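Local coordinates for protein CdnC (PDB 7MGV) that installs omega-ester macrocycles in a ribosomally made graspetide precursor peptide, as an ATP-grasp ligase that binds ADP and presumably spends ATP, at residues N206-D211 and M224-K229; E172-F177 and E214-L219; R237-G242 and Y246-D251. All coordinates share one frame; numbering follows the deposited sequence.

Contact 1 of 3, residues N206-D211 and M224-K229; sequences NVVNED and MQFQKK. With ADP (adenosine-5'-diphosphate), chain F.
Val207 and Lys229 meet through aliphatic carbon. Val207 CG1 lies 3.6 Å from Lys229 CD, and the two side chains pass at a slant. Lys229 gets there with CG anti to its backbone N (chi1 -174°). The chain runs straight as far as CD and bends after it. Its NZ forms a salt bridge with Glu231. Lys229 also lines the adenine pocket; its CG packs 3.7 Å from ADP C2.

One residue further on, Val208 meets Phe226. Val208 CG2 comes to the edge of the ring, close to its plane, 3.8 Å from Phe226 CE2. The two side chains run at about a right angle. One face of the same ring carries Met224 CG, 4.2 Å above the plane and displaced toward the rim. No hydrogen bond joins the two segments, so the contact is held by these small apolar patches.

The strand 224-228 also reads the adenine. ADP N6 donates to Gln227 OE1 over 2.9 Å, with an N-H...O angle of 163°. It donates to the backbone Lys228 O at 2.9 Å as well, less straight at 147°. Lys187 NZ is a second donor to Gln227 OE1. With an alanine in place of Gln227, ADP N6 would probably keep only the acceptor Lys228 O, and Lys187 NZ would lose its bond to the amide oxygen. Two acceptors at N6 are consistent with selection of adenine in an ATP-grasp nucleotide pocket.

Strand 184-187 runs between strands 199-207 and 224-228 in an antiparallel sheet. The contact therefore reaches across it: Val207 and Lys229 both touch Val185. On the other side, helix 171-181 covers Val208 and Phe226 through Ile178.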
loop_
_atom_site.group_PDB
_atom_site.type_symbol
_atom_site.label_atom_id
_atom_site.label_comp_id
_atom_site.label_asym_id
_atom_site.label_seq_id
_atom_site.Cartn_x
_atom_site.Cartn_y
_atom_site.Cartn_z
ATOM N N ASN A 206 26.619 0.525 7.276
ATOM C CA ASN A 206 27.958 0.515 7.840
ATOM C C ASN A 206 27.997 -0.450 9.015
ATOM O O ASN A 206 26.970 -0.754 9.630
ATOM C CB ASN A 206 28.394 1.918 8.282
ATOM C CG ASN A 206 29.898 2.099 8.240
ATOM O OD1 ASN A 206 30.619 1.270 7.688
ATOM N ND2 ASN A 206 30.380 3.193 8.823
ATOM N N VAL A 207 29.204 -0.929 9.320
ATOM C CA VAL A 207 29.369 -1.884 10.404
ATOM C C VAL A 207 29.167 -1.191 11.746
ATOM O O VAL A 207 29.453 0.002 11.912
ATOM C CB VAL A 207 30.752 -2.556 10.331
ATOM C CG1 VAL A 207 30.844 -3.440 9.101
ATOM C CG2 VAL A 207 31.856 -1.507 10.328
ATOM N N VAL A 208 28.659 -1.946 12.712
ATOM C CA VAL A 208 28.490 -1.461 14.078
ATOM C C VAL A 208 29.801 -1.707 14.817
ATOM O O VAL A 208 30.154 -2.854 15.109
ATOM C CB VAL A 208 27.315 -2.152 14.781
ATOM C CG1 VAL A 208 27.258 -1.745 16.244
ATOM C CG2 VAL A 208 26.007 -1.826 14.080
ATOM N N ASN A 209 30.531 -0.634 15.113
ATOM C CA ASN A 209 31.800 -0.737 15.817
ATOM C C ASN A 209 31.637 -0.252 17.256
ATOM O O ASN A 209 30.528 0.052 17.710
ATOM C CB ASN A 209 32.898 0.026 15.061
ATOM C CG ASN A 209 32.621 1.519 14.947
ATOM O OD1 ASN A 209 31.669 2.041 15.526
ATOM N ND2 ASN A 209 33.466 2.215 14.196
ATOM N N GLU A 210 32.759 -0.182 17.977
ATOM C CA GLU A 210 32.718 0.201 19.386
ATOM C C GLU A 210 32.192 1.617 19.576
ATOM O O GLU A 210 31.583 1.917 20.608
ATOM C CB GLU A 210 34.109 0.067 20.005
ATOM C CG GLU A 210 34.794 -1.260 19.725
ATOM C CD GLU A 210 35.836 -1.615 20.769
ATOM O OE1 GLU A 210 36.897 -0.956 20.802
ATOM O OE2 GLU A 210 35.595 -2.552 21.558
ATOM N N ASP A 211 32.417 2.500 18.604
ATOM C CA ASP A 211 31.948 3.873 18.751
ATOM C C ASP A 211 30.436 3.964 18.583
ATOM O O ASP A 211 29.758 4.628 19.376
ATOM C CB ASP A 211 32.656 4.785 17.748
ATOM C CG ASP A 211 32.873 6.187 18.287
ATOM O OD1 ASP A 211 32.391 7.148 17.645
ATOM O OD2 ASP A 211 33.519 6.329 19.341
ATOM N N MET A 224 15.943 -0.102 13.662
ATOM C CA MET A 224 16.986 -0.295 12.666
ATOM C C MET A 224 17.060 -1.782 12.345
ATOM O O MET A 224 16.628 -2.627 13.139
ATOM C CB MET A 224 18.339 0.238 13.163
ATOM C CG MET A 224 19.447 0.232 12.120
ATOM S SD MET A 224 19.450 1.710 11.090
ATOM C CE MET A 224 20.983 2.463 11.611
ATOM N N GLN A 225 17.603 -2.097 11.163
ATOM C CA GLN A 225 17.742 -3.466 10.687
ATOM C C GLN A 225 19.216 -3.847 10.770
ATOM O O GLN A 225 20.038 -3.335 10.004
ATOM C CB GLN A 225 17.214 -3.578 9.260
ATOM C CG GLN A 225 17.262 -4.965 8.654
ATOM C CD GLN A 225 16.601 -5.012 7.289
ATOM O OE1 GLN A 225 16.088 -4.004 6.800
ATOM N NE2 GLN A 225 16.609 -6.184 6.666
ATOM N N PHE A 226 19.553 -4.727 11.707
ATOM C CA PHE A 226 20.907 -5.228 11.870
ATOM C C PHE A 226 21.056 -6.558 11.145
ATOM O O PHE A 226 20.128 -7.366 11.097
ATOM C CB PHE A 226 21.248 -5.403 13.352
ATOM C CG PHE A 226 21.214 -4.123 14.132
ATOM C CD1 PHE A 226 20.025 -3.654 14.665
ATOM C CD2 PHE A 226 22.370 -3.388 14.334
ATOM C CE1 PHE A 226 19.989 -2.476 15.383
ATOM C CE2 PHE A 226 22.340 -2.208 15.053
ATOM C CZ PHE A 226 21.148 -1.753 15.578
ATOM N N GLN A 227 22.239 -6.780 10.581
ATOM C CA GLN A 227 22.480 -7.994 9.816
ATOM C C GLN A 227 23.927 -8.426 9.981
ATOM O O GLN A 227 24.828 -7.587 10.048
ATOM C CB GLN A 227 22.169 -7.793 8.330
ATOM C CG GLN A 227 20.842 -8.375 7.891
ATOM C CD GLN A 227 20.636 -8.273 6.396
ATOM O OE1 GLN A 227 21.448 -7.679 5.685
ATOM N NE2 GLN A 227 19.546 -8.851 5.908
ATOM N N LYS A 228 24.140 -9.736 10.045
ATOM C CA LYS A 228 25.495 -10.266 9.981
ATOM C C LYS A 228 26.152 -9.823 8.683
ATOM O O LYS A 228 25.553 -9.920 7.606
ATOM C CB LYS A 228 25.475 -11.792 10.077
ATOM C CG LYS A 228 26.826 -12.447 9.829
ATOM C CD LYS A 228 27.393 -13.055 11.104
ATOM C CE LYS A 228 28.811 -13.561 10.894
ATOM N NZ LYS A 228 29.757 -12.443 10.623
ATOM N N LYS A 229 27.375 -9.312 8.783
ATOM C CA LYS A 229 28.085 -8.841 7.601
ATOM C C LYS A 229 28.577 -10.033 6.795
ATOM O O LYS A 229 29.374 -10.841 7.288
ATOM C CB LYS A 229 29.256 -7.938 7.983
ATOM C CG LYS A 229 29.940 -7.316 6.772
ATOM C CD LYS A 229 31.141 -6.470 7.159
ATOM C CE LYS A 229 32.441 -7.204 6.878
ATOM N NZ LYS A 229 33.186 -6.584 5.749
HETATM P PB ADP F . 23.812 1.850 -2.472
HETATM O O1B ADP F . 22.897 0.652 -2.383
HETATM O O2B ADP F . 23.099 3.151 -2.749
HETATM O O3B ADP F . 25.062 1.616 -3.289
HETATM P PA ADP F . 23.534 1.375 0.254
HETATM O O1A ADP F . 22.052 1.550 0.020
HETATM O O2A ADP F . 24.170 1.803 1.555
HETATM O O3A ADP F . 24.364 2.008 -0.970
HETATM O "O5'" ADP F . 23.886 -0.171 0.005
HETATM C "C5'" ADP F . 23.935 -1.100 1.077
HETATM C "C4'" ADP F . 25.183 -1.946 0.869
HETATM O "O4'" ADP F . 25.406 -2.767 2.014
HETATM C "C3'" ADP F . 25.059 -2.854 -0.344
HETATM O "O3'" ADP F . 26.052 -2.503 -1.312
HETATM C "C2'" ADP F . 25.319 -4.254 0.166
HETATM O "O2'" ADP F . 26.336 -4.884 -0.616
HETATM C "C1'" ADP F . 25.782 -4.078 1.603
HETATM N N9 ADP F . 25.117 -5.071 2.475
HETATM C C8 ADP F . 23.791 -5.179 2.686
HETATM N N7 ADP F . 23.516 -6.197 3.539
HETATM C C5 ADP F . 24.691 -6.759 3.884
HETATM C C6 ADP F . 25.125 -7.876 4.751
HETATM N N6 ADP F . 24.223 -8.618 5.437
HETATM N N1 ADP F . 26.452 -8.128 4.829
HETATM C C2 ADP F . 27.359 -7.399 4.152
HETATM N N3 ADP F . 27.038 -6.372 3.349
HETATM C C4 ADP F . 25.743 -6.014 3.177
#

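Contact 2 of 3, residues E172-F177 and E214-L219; sequences EEAKRF and EELDTL
Leu216 and Leu219 approach Ala174 and Lys175 with nearly the same side-chain shape. Their first torsions, -146° and -144°, both lie off the usual staggered positions. In each, CD2 is the branch that extends away from CA and does the touching. Leu219 CD2 rests 3.6 Å from Ala174 CB. Leu216 CD2 sits beside the next residue, 3.7 Å from Lys175 CB and equally far from Lys175 N. It is more distant from Ala174 CB, at 4.3 Å. Lys175 adds only the root of its side chain. Its CG is anti to the backbone N, and the extended chain leads its amine away from the leucines.

This joins helix 171-181 to the connection between strands 199-207 and 224-228, which has a 3-10 turn around Leu219, in the part of the ATP-grasp fold that carries their sheet. Leu219 N donates to Leu216 O at 3.1 Å, and this three-residue step puts both leucines on the side that meets the helix. Thr218 OG1 donates to Glu215 O at 2.8 Å, in the carbonyl plane, and ties the turn together on the side away from helix 171-181.

The small Ala174 lets the turn come close to the helix backbone. Leu216 and Leu219 each also pack on an aromatic side chain of the bound peptide. Phe226 of strand 224-228 touches both Ala174 and Leu219. Further round the helix, Glu173 packs on Ser65 of the second subunit and Phe177 on Gln69 of that subunit.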
loop_
_atom_site.group_PDB
_atom_site.type_symbol
_atom_site.label_atom_id
_atom_site.label_comp_id
_atom_site.label_asym_id
_atom_site.label_seq_id
_atom_site.Cartn_x
_atom_site.Cartn_y
_atom_site.Cartn_z
ATOM N N GLU A 172 18.774 -3.558 24.068
ATOM C CA GLU A 172 19.381 -4.766 24.621
ATOM C C GLU A 172 19.365 -5.909 23.613
ATOM O O GLU A 172 20.340 -6.662 23.505
ATOM C CB GLU A 172 18.662 -5.171 25.907
ATOM C CG GLU A 172 19.268 -6.379 26.598
ATOM C CD GLU A 172 18.317 -7.022 27.586
ATOM O OE1 GLU A 172 17.831 -6.312 28.492
ATOM O OE2 GLU A 172 18.054 -8.235 27.455
ATOM N N GLU A 173 18.269 -6.054 22.866
ATOM C CA GLU A 173 18.200 -7.092 21.841
ATOM C C GLU A 173 19.259 -6.867 20.770
ATOM O O GLU A 173 19.960 -7.802 20.360
ATOM C CB GLU A 173 16.802 -7.119 21.222
ATOM C CG GLU A 173 16.471 -8.399 20.480
ATOM C CD GLU A 173 16.088 -9.526 21.415
ATOM O OE1 GLU A 173 15.249 -9.297 22.310
ATOM O OE2 GLU A 173 16.627 -10.641 21.256
ATOM N N ALA A 174 19.387 -5.621 20.305
ATOM C CA ALA A 174 20.398 -5.306 19.303
ATOM C C ALA A 174 21.801 -5.556 19.837
ATOM O O ALA A 174 22.655 -6.091 19.123
ATOM C CB ALA A 174 20.251 -3.857 18.844
ATOM N N LYS A 175 22.062 -5.176 21.091
ATOM C CA LYS A 175 23.392 -5.386 21.654
ATOM C C LYS A 175 23.713 -6.870 21.768
ATOM O O LYS A 175 24.832 -7.295 21.460
ATOM C CB LYS A 175 23.505 -4.707 23.018
ATOM C CG LYS A 175 24.924 -4.681 23.562
ATOM C CD LYS A 175 25.026 -3.865 24.836
ATOM C CE LYS A 175 26.472 -3.758 25.296
ATOM N NZ LYS A 175 26.581 -3.197 26.670
ATOM N N ARG A 176 22.744 -7.671 22.216
ATOM C CA ARG A 176 22.936 -9.115 22.278
ATOM C C ARG A 176 23.228 -9.685 20.894
ATOM O O ARG A 176 24.153 -10.487 20.721
ATOM C CB ARG A 176 21.697 -9.766 22.895
ATOM C CG ARG A 176 21.593 -11.266 22.713
ATOM C CD ARG A 176 20.328 -11.800 23.375
ATOM N NE ARG A 176 20.397 -11.718 24.831
ATOM C CZ ARG A 176 19.840 -10.754 25.559
ATOM N NH1 ARG A 176 19.166 -9.776 24.968
ATOM N NH2 ARG A 176 19.960 -10.765 26.878
ATOM N N PHE A 177 22.462 -9.253 19.889
ATOM C CA PHE A 177 22.683 -9.717 18.521
ATOM C C PHE A 177 24.078 -9.346 18.027
ATOM O O PHE A 177 24.763 -10.164 17.398
ATOM C CB PHE A 177 21.606 -9.128 17.607
ATOM C CG PHE A 177 21.721 -9.543 16.169
ATOM C CD1 PHE A 177 22.451 -8.783 15.267
ATOM C CD2 PHE A 177 21.080 -10.683 15.712
ATOM C CE1 PHE A 177 22.552 -9.163 13.941
ATOM C CE2 PHE A 177 21.176 -11.066 14.387
ATOM C CZ PHE A 177 21.912 -10.304 13.501
ATOM N N GLU A 214 28.034 2.779 21.441
ATOM C CA GLU A 214 27.682 3.680 22.532
ATOM C C GLU A 214 26.281 4.250 22.346
ATOM O O GLU A 214 25.525 4.389 23.315
ATOM C CB GLU A 214 28.709 4.807 22.632
ATOM C CG GLU A 214 29.102 5.169 24.053
ATOM C CD GLU A 214 30.051 4.162 24.671
ATOM O OE1 GLU A 214 31.262 4.222 24.371
ATOM O OE2 GLU A 214 29.587 3.309 25.457
ATOM N N GLU A 215 25.916 4.580 21.106
ATOM C CA GLU A 215 24.635 5.200 20.797
ATOM C C GLU A 215 23.510 4.189 20.604
ATOM O O GLU A 215 22.498 4.522 19.978
ATOM C CB GLU A 215 24.767 6.074 19.546
ATOM C CG GLU A 215 25.839 7.148 19.646
ATOM C CD GLU A 215 25.512 8.208 20.681
ATOM O OE1 GLU A 215 26.405 8.554 21.483
ATOM O OE2 GLU A 215 24.361 8.696 20.692
ATOM N N LEU A 216 23.658 2.968 21.126
ATOM C CA LEU A 216 22.636 1.949 20.916
ATOM C C LEU A 216 21.358 2.255 21.684
ATOM O O LEU A 216 20.279 1.794 21.294
ATOM C CB LEU A 216 23.175 0.576 21.315
ATOM C CG LEU A 216 22.666 -0.609 20.493
ATOM C CD1 LEU A 216 22.633 -0.269 19.010
ATOM C CD2 LEU A 216 23.526 -1.833 20.742
ATOM N N ASP A 217 21.453 3.025 22.770
ATOM C CA ASP A 217 20.270 3.337 23.564
ATOM C C ASP A 217 19.280 4.219 22.814
ATOM O O ASP A 217 18.090 4.211 23.144
ATOM C CB ASP A 217 20.678 4.008 24.876
ATOM C CG ASP A 217 21.379 3.053 25.825
ATOM O OD1 ASP A 217 20.986 1.868 25.877
ATOM O OD2 ASP A 217 22.321 3.486 26.521
ATOM N N THR A 218 19.739 4.972 21.812
ATOM C CA THR A 218 18.842 5.811 21.026
ATOM C C THR A 218 17.931 5.003 20.113
ATOM O O THR A 218 16.997 5.573 19.538
ATOM C CB THR A 218 19.646 6.809 20.193
ATOM O OG1 THR A 218 20.355 6.111 19.161
ATOM C CG2 THR A 218 20.641 7.555 21.071
ATOM N N LEU A 219 18.179 3.697 19.969
ATOM C CA LEU A 219 17.313 2.829 19.176
ATOM C C LEU A 219 15.864 2.872 19.641
ATOM O O LEU A 219 14.967 2.471 18.891
ATOM C CB LEU A 219 17.836 1.393 19.244
ATOM C CG LEU A 219 17.732 0.494 18.013
ATOM C CD1 LEU A 219 18.104 1.240 16.752
ATOM C CD2 LEU A 219 18.627 -0.715 18.199
#

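Contact 3 of 3, residues R237-G242 and Y246-D251; sequences RITVVG and YAFEID
Tyr246 lays the edge of its ring against the backbone of Thr239, with Thr239 O in the ring plane and 3.7 Å from Tyr246 CD1. Its CG is anti to its own carbonyl carbon (chi1 -57°), which puts the ring beside the neighbouring strand. The two residues are a hydrogen-bonded pair of a beta hairpin made by strands 234-241 and 244-251. The short segment axes are 4.7 Å apart and antiparallel, at 168°.

Phe248 repeats the pattern against Arg237. Phe248 CD2 is 3.7 Å from Arg237 O, again at the ring edge. Arg237, Thr239, Tyr246 and Phe248 share one face of the sheet. The end of the Arg237 side chain turns away from the partner strand: NE forms a salt bridge with Asp301, and the nearest side-chain atom is about 5 Å from the nearest atom of the bound ADP. This half of the ATP-grasp fold thus borders the nucleotide. The hydroxyl of Tyr246 is hydrogen-bonded to Ser336 of helix 332-341, which packs against the Tyr246 end of this face.

Each hydrogen-bonded pair has two backbone bonds, all four 2.9 Å long: Arg237 N to Phe248 O, Phe248 N to Arg237 O, Thr239 N to Tyr246 O, and Tyr246 N to Thr239 O. Between them lies the non-hydrogen-bonded pair of Ile238 and Ala247, on the other face. Their side chains touch only lightly, and Leu278 packs on both. The backbone supplies a closer approach here, a CA-H...O contact of 3.3 Å from Ile238 CA to Tyr246 O.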
loop_
_atom_site.group_PDB
_atom_site.type_symbol
_atom_site.label_atom_id
_atom_site.label_comp_id
_atom_site.label_asym_id
_atom_site.label_seq_id
_atom_site.Cartn_x
_atom_site.Cartn_y
_atom_site.Cartn_z
ATOM N N ARG A 237 23.484 -8.643 -9.096
ATOM C CA ARG A 237 22.199 -8.033 -9.410
ATOM C C ARG A 237 21.496 -8.911 -10.433
ATOM O O ARG A 237 22.052 -9.192 -11.500
ATOM C CB ARG A 237 22.364 -6.617 -9.970
ATOM C CG ARG A 237 23.168 -5.675 -9.097
ATOM C CD ARG A 237 22.276 -4.880 -8.162
ATOM N NE ARG A 237 22.940 -4.588 -6.895
ATOM C CZ ARG A 237 23.279 -3.367 -6.491
ATOM N NH1 ARG A 237 23.015 -2.315 -7.254
ATOM N NH2 ARG A 237 23.881 -3.197 -5.321
ATOM N N ILE A 238 20.277 -9.338 -10.121
ATOM C CA ILE A 238 19.520 -10.232 -10.989
ATOM C C ILE A 238 18.229 -9.528 -11.378
ATOM O O ILE A 238 17.367 -9.278 -10.526
ATOM C CB ILE A 238 19.235 -11.582 -10.320
ATOM C CG1 ILE A 238 20.541 -12.230 -9.859
ATOM C CG2 ILE A 238 18.496 -12.497 -11.276
ATOM C CD1 ILE A 238 20.352 -13.350 -8.862
ATOM N N THR A 239 18.095 -9.202 -12.659
ATOM C CA THR A 239 16.868 -8.638 -13.207
ATOM C C THR A 239 16.044 -9.766 -13.812
ATOM O O THR A 239 16.530 -10.503 -14.675
ATOM C CB THR A 239 17.170 -7.567 -14.255
ATOM O OG1 THR A 239 18.214 -6.707 -13.778
ATOM C CG2 THR A 239 15.928 -6.736 -14.539
ATOM N N VAL A 240 14.804 -9.901 -13.359
ATOM C CA VAL A 240 13.897 -10.939 -13.829
ATOM C C VAL A 240 12.725 -10.260 -14.516
ATOM O O VAL A 240 12.027 -9.442 -13.899
ATOM C CB VAL A 240 13.410 -11.838 -12.683
ATOM C CG1 VAL A 240 12.770 -13.099 -13.240
ATOM C CG2 VAL A 240 14.563 -12.176 -11.763
ATOM N N VAL A 241 12.520 -10.594 -15.788
ATOM C CA VAL A 241 11.381 -10.132 -16.574
ATOM C C VAL A 241 10.619 -11.384 -16.992
ATOM O O VAL A 241 11.034 -12.097 -17.915
ATOM C CB VAL A 241 11.805 -9.307 -17.793
ATOM C CG1 VAL A 241 10.580 -8.749 -18.507
ATOM C CG2 VAL A 241 12.750 -8.186 -17.378
ATOM N N GLY A 242 9.504 -11.657 -16.320
ATOM C CA GLY A 242 8.790 -12.897 -16.542
ATOM C C GLY A 242 9.624 -14.087 -16.119
ATOM O O GLY A 242 9.897 -14.269 -14.928
ATOM N N TYR A 246 18.450 -12.221 -16.003
ATOM C CA TYR A 246 19.693 -11.561 -16.388
ATOM C C TYR A 246 20.497 -11.315 -15.119
ATOM O O TYR A 246 20.096 -10.511 -14.271
ATOM C CB TYR A 246 19.421 -10.249 -17.124
ATOM C CG TYR A 246 18.569 -10.394 -18.366
ATOM C CD1 TYR A 246 17.183 -10.394 -18.285
ATOM C CD2 TYR A 246 19.152 -10.524 -19.620
ATOM C CE1 TYR A 246 16.400 -10.525 -19.417
ATOM C CE2 TYR A 246 18.379 -10.655 -20.758
ATOM C CZ TYR A 246 17.004 -10.655 -20.651
ATOM O OH TYR A 246 16.230 -10.785 -21.781
ATOM N N ALA A 247 21.625 -12.002 -14.985
ATOM C CA ALA A 247 22.476 -11.887 -13.811
ATOM C C ALA A 247 23.732 -11.099 -14.148
ATOM O O ALA A 247 24.360 -11.324 -15.186
ATOM C CB ALA A 247 22.857 -13.267 -13.271
ATOM N N PHE A 248 24.104 -10.187 -13.255
ATOM C CA PHE A 248 25.309 -9.386 -13.397
ATOM C C PHE A 248 26.090 -9.456 -12.098
ATOM O O PHE A 248 25.501 -9.497 -11.012
ATOM C CB PHE A 248 24.980 -7.930 -13.740
ATOM C CG PHE A 248 24.136 -7.777 -14.970
ATOM C CD1 PHE A 248 24.726 -7.592 -16.209
ATOM C CD2 PHE A 248 22.753 -7.820 -14.890
ATOM C CE1 PHE A 248 23.953 -7.451 -17.346
ATOM C CE2 PHE A 248 21.975 -7.680 -16.022
ATOM C CZ PHE A 248 22.576 -7.496 -17.251
ATOM N N GLU A 249 27.414 -9.464 -12.211
ATOM C CA GLU A 249 28.276 -9.649 -11.057
ATOM C C GLU A 249 29.395 -8.620 -11.046
ATOM O O GLU A 249 29.846 -8.140 -12.091
ATOM C CB GLU A 249 28.877 -11.065 -11.024
ATOM C CG GLU A 249 30.132 -11.247 -11.862
ATOM C CD GLU A 249 30.692 -12.654 -11.775
ATOM O OE1 GLU A 249 29.930 -13.580 -11.424
ATOM O OE2 GLU A 249 31.896 -12.834 -12.058
ATOM N N ILE A 250 29.803 -8.266 -9.831
ATOM C CA ILE A 250 31.073 -7.605 -9.565
ATOM C C ILE A 250 31.904 -8.573 -8.736
ATOM O O ILE A 250 31.521 -8.917 -7.608
ATOM C CB ILE A 250 30.900 -6.267 -8.831
ATOM C CG1 ILE A 250 30.235 -5.235 -9.741
ATOM C CG2 ILE A 250 32.248 -5.751 -8.349
ATOM C CD1 ILE A 250 30.162 -3.849 -9.134
ATOM N N ASP A 251 33.016 -9.032 -9.305
ATOM C CA ASP A 251 33.913 -9.967 -8.632
ATOM C C ASP A 251 34.923 -9.149 -7.840
ATOM O O ASP A 251 35.943 -8.709 -8.376
ATOM C CB ASP A 251 34.597 -10.881 -9.645
ATOM C CG ASP A 251 35.069 -12.185 -9.028
ATOM O OD1 ASP A 251 35.513 -12.171 -7.861
ATOM O OD2 ASP A 251 34.995 -13.227 -9.714
#

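Overall arrangement
Contacts 1 and 2 lie in one region, with centres 10 Å apart, and their segments alternate along the chain. They meet at Phe226, whose CE1 is 3.6 Å from Leu219 CD2 and 3.7 Å from Ala174 CB. Strand 224-228 thus carries two acceptors of the adenine amine and rests on helix 171-181 and the 214-219 turn, which also touches the bound peptide. Contact 3 follows in the chain and belongs to a second antiparallel sheet. Its centre is 27 Å from that of contact 1 and 35 Å from that of contact 2. ADP lies between the two sheets, as expected for an ATP-grasp enzyme.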